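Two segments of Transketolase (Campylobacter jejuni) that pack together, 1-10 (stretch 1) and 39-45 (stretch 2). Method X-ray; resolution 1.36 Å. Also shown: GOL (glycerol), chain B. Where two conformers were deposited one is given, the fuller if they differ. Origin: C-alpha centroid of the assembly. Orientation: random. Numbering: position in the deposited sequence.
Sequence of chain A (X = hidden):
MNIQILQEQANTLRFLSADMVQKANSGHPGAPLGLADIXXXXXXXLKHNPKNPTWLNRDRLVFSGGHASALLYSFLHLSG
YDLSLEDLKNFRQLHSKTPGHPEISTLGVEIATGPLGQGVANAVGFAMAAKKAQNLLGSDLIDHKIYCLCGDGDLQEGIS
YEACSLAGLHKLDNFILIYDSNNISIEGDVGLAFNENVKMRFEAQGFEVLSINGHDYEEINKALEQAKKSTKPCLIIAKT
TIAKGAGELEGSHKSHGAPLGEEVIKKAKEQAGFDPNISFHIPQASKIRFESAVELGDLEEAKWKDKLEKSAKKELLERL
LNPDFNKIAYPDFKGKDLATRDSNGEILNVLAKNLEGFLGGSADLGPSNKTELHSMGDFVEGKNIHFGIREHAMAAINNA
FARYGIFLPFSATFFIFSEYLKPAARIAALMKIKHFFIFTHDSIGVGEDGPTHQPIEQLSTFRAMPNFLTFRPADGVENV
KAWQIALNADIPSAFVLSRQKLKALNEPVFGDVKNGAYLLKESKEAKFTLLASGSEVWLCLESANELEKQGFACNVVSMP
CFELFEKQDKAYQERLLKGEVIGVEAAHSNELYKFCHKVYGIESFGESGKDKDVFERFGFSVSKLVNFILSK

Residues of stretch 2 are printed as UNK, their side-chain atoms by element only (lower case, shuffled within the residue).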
# COMPACT_ATOMS: atom_id res chain seq x y z
N MSE A 1 2.85 22.47 39.49
CA MSE A 1 2.37 21.07 39.19
C MSE A 1 2.30 20.25 40.48
O MSE A 1 3.31 20.13 41.18
CB MSE A 1 3.27 20.37 38.17
CG MSE A 1 2.55 19.20 37.50
SE MSE A 1 3.50 17.84 36.42
CE MSE A 1 4.49 16.97 37.85
N ASN A 2 1.11 19.71 40.80
CA ASN A 2 0.86 18.87 42.00
C ASN A 2 -0.29 17.88 41.75
O ASN A 2 -1.00 18.03 40.76
CB ASN A 2 0.60 19.71 43.26
CG ASN A 2 -0.74 20.50 43.25
OD1 ASN A 2 -0.74 21.73 43.36
ND2 ASN A 2 -1.86 19.80 43.24
N ILE A 3 -0.49 16.88 42.61
CA ILE A 3 -1.43 15.79 42.32
C ILE A 3 -2.90 16.24 42.24
O ILE A 3 -3.68 15.72 41.44
CB ILE A 3 -1.33 14.58 43.32
CG1 ILE A 3 0.08 13.96 43.31
CG2 ILE A 3 -2.40 13.52 42.97
CD1 ILE A 3 0.58 13.56 41.96
N GLN A 4 -3.25 17.20 43.08
CA GLN A 4 -4.61 17.69 43.14
C GLN A 4 -4.99 18.42 41.86
O GLN A 4 -6.04 18.14 41.25
CB GLN A 4 -4.79 18.59 44.37
CG GLN A 4 -4.70 17.82 45.68
CD GLN A 4 -3.27 17.37 46.05
OE1 GLN A 4 -2.34 18.19 46.11
NE2 GLN A 4 -3.10 16.07 46.28
N ILE A 5 -4.13 19.32 41.40
CA ILE A 5 -4.43 20.07 40.18
C ILE A 5 -4.36 19.12 38.99
O ILE A 5 -5.21 19.20 38.09
CB ILE A 5 -3.54 21.32 39.94
CG1 ILE A 5 -3.98 22.09 38.68
CG2 ILE A 5 -2.11 20.97 39.74
CD1 ILE A 5 -5.37 22.71 38.76
N LEU A 6 -3.39 18.19 38.96
CA LEU A 6 -3.27 17.29 37.82
C LEU A 6 -4.49 16.38 37.68
O LEU A 6 -4.95 16.12 36.58
CB LEU A 6 -2.00 16.43 37.90
CG LEU A 6 -0.74 17.13 37.36
CD1 LEU A 6 -0.85 17.28 35.84
CD2 LEU A 6 -0.51 18.47 38.01
N GLN A 7 -5.01 15.90 38.80
CA GLN A 7 -6.20 15.06 38.76
C GLN A 7 -7.40 15.83 38.20
O GLN A 7 -8.13 15.33 37.35
CB GLN A 7 -6.53 14.58 40.16
CG GLN A 7 -7.70 13.66 40.20
CD GLN A 7 -8.00 13.22 41.62
OE1 GLN A 7 -9.16 13.20 42.05
NE2 GLN A 7 -6.94 12.87 42.37
N GLU A 8 -7.57 17.07 38.65
CA GLU A 8 -8.65 17.88 38.13
C GLU A 8 -8.48 18.15 36.64
O GLU A 8 -9.43 18.04 35.86
CB GLU A 8 -8.80 19.19 38.90
CG GLU A 8 -10.13 19.89 38.58
CD GLU A 8 -10.25 21.31 39.10
OE1 GLU A 8 -9.68 22.22 38.45
OE2 GLU A 8 -10.95 21.52 40.12
N GLN A 9 -7.26 18.48 36.22
CA GLN A 9 -6.96 18.70 34.80
C GLN A 9 -7.26 17.46 33.97
O GLN A 9 -7.90 17.54 32.91
CB GLN A 9 -5.51 19.17 34.62
CG GLN A 9 -5.31 20.61 35.02
CD GLN A 9 -3.88 21.04 34.77
OE1 GLN A 9 -2.98 20.70 35.54
NE2 GLN A 9 -3.66 21.72 33.64
N ALA A 10 -6.80 16.31 34.43
CA ALA A 10 -7.01 15.05 33.69
C ALA A 10 -8.48 14.73 33.60
O ALA A 10 -8.98 14.34 32.53
CB ALA A 10 -6.22 13.91 34.33
N UNK A 39 -1.57 13.21 29.09
CA UNK A 39 -1.66 14.53 28.45
C UNK A 39 -1.64 15.67 29.45
O UNK A 39 -1.05 16.70 29.19
c UNK A 39 -2.91 15.84 26.63
c UNK A 39 -1.68 16.04 25.76
c UNK A 39 -2.87 14.59 27.51
c UNK A 39 -4.17 15.79 25.75
N UNK A 40 -2.26 15.47 30.60
CA UNK A 40 -2.21 16.49 31.63
C UNK A 40 -0.80 16.81 32.06
O UNK A 40 -0.42 17.97 32.17
c UNK A 40 -3.04 16.03 32.81
o UNK A 40 -4.39 16.00 32.39
N UNK A 41 0.01 15.78 32.29
CA UNK A 41 1.41 16.02 32.63
C UNK A 41 2.20 16.60 31.45
O UNK A 41 2.97 17.53 31.59
c UNK A 41 2.08 14.74 33.12
c UNK A 41 1.35 14.20 34.36
c UNK A 41 3.53 15.01 33.46
N UNK A 42 1.97 16.05 30.26
CA UNK A 42 2.65 16.54 29.07
C UNK A 42 2.39 18.02 28.84
O UNK A 42 3.26 18.72 28.33
c UNK A 42 2.40 15.12 25.43
c UNK A 42 2.95 16.03 26.54
c UNK A 42 4.46 15.87 26.61
c UNK A 42 2.23 15.70 27.84
N UNK A 43 1.21 18.52 29.20
CA UNK A 43 0.91 19.95 29.03
C UNK A 43 1.92 20.87 29.73
O UNK A 43 2.10 22.02 29.31
c UNK A 43 -0.51 20.29 29.48
o UNK A 43 -0.63 20.30 30.90
N UNK A 44 2.58 20.39 30.78
CA UNK A 44 3.59 21.18 31.50
C UNK A 44 4.93 21.17 30.82
O UNK A 44 5.79 21.97 31.15
c UNK A 44 0.32 20.47 34.57
c UNK A 44 3.75 20.64 32.94
c UNK A 44 0.38 21.57 35.41
c UNK A 44 1.42 20.16 33.77
o UNK A 44 -0.69 21.89 36.21
c UNK A 44 1.51 22.36 35.44
c UNK A 44 2.57 20.94 33.82
c UNK A 44 2.59 22.05 34.66
N UNK A 45 5.14 20.21 29.91
CA UNK A 45 6.41 20.09 29.19
C UNK A 45 6.36 20.69 27.79
O UNK A 45 7.39 21.14 27.28
c UNK A 45 8.43 17.32 32.04
n UNK A 45 7.18 17.06 32.38
n UNK A 45 8.44 17.90 30.84
c UNK A 45 6.36 17.47 31.36
c UNK A 45 7.14 17.99 30.40
c UNK A 45 6.79 18.61 29.08
C1 GOL B . -0.35 23.51 32.31
O1 GOL B . -1.44 22.64 32.08
C2 GOL B . 0.05 24.29 31.05
O2 GOL B . -1.06 24.99 30.51
C3 GOL B . 1.15 25.30 31.37
O3 GOL B . 2.24 24.63 32.01

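Position 39 carries four side-chain carbons, forked at the second and without any heteroatom. It touches nothing on stretch 1, its CA-to-CB bond running sideways to that helix. The fork identifies Leu-39.

Position 40 has one carbon and then one oxygen, and it points toward stretch 1 where the backbones come closest, 5.4 Å between its CA and the CA of Ala-10. Its oxygen lies 3.1 Å from Ala-10 CA and 3.4 Å from Ala-10 CB. This is Ser-40. Its OG is also 3.2 Å from Ala-10 N, but the angle is poor for a hydrogen bond, and that backbone N-H is already given to Leu-6 O at 2.8 Å. A small residue faces a small residue, and the helices can approach.

Position 41 shows three carbons, one bearing the other two; one branch lies near Leu-6 CD1, the other near the SE of Met-1, which is selenomethionine here. This beta-branched, wholly apolar side chain is Val-41. Its CG2 rests 4.1 Å from Leu-6 CD1, its CG1 4.1 Å from Met-1 SE.

Position 42 again has four carbons forked at the second, out of reach of stretch 1. It is Leu-42.

Position 43 holds one carbon and one oxygen, pointing toward stretch 1 yet no closer than 4.3 Å, from its oxygen to Gln-9 NE2. This is Ser-43. Its OG donates to Ser-40 O at 2.7 Å, and a glycerol bridges the remaining gap: Gln-9 NE2 donates to GOL O1 at 2.9 Å, and GOL O1 donates to Ser-43 OG at 2.7 Å.

Position 44 has one carbon leading to a six-carbon ring that bears an oxygen. The ring lies against Met-1 and Leu-6, its oxygen at Gln-9 OE1, and the covered area is the largest of the stretch. The residue is Tyr-44. Met-1 CG sits over one face, 3.7 Å from the ring centroid and almost on the normal; glycerol C1 lies over the opposite face. At the edge, Tyr-44 OH donates to Gln-9 OE1 at 2.7 Å, while Leu-6 CD1 approaches Tyr-44 CE2 obliquely at 3.6 Å.

Position 45 ends in a five-membered ring of three carbons and two nitrogens that does not reach stretch 1. It is His-45; its nearest approach is 5.5 Å, from NE2 to Met-1 SE, and its ring nitrogens are hydrogen-bonded elsewhere in the structure.

The rules are few. Serine against alanine permits close backbones at one end; at the other, where Met-1 CA and Tyr-44 CA stand 7.8 Å apart, long side chains fill the wider space. Leu-6 packs between, touching Ser-40, Val-41 and Tyr-44, and one directed hydrogen bond fixes the tyrosine's tip.

Stretch 2 (39-45) LSVLSYH
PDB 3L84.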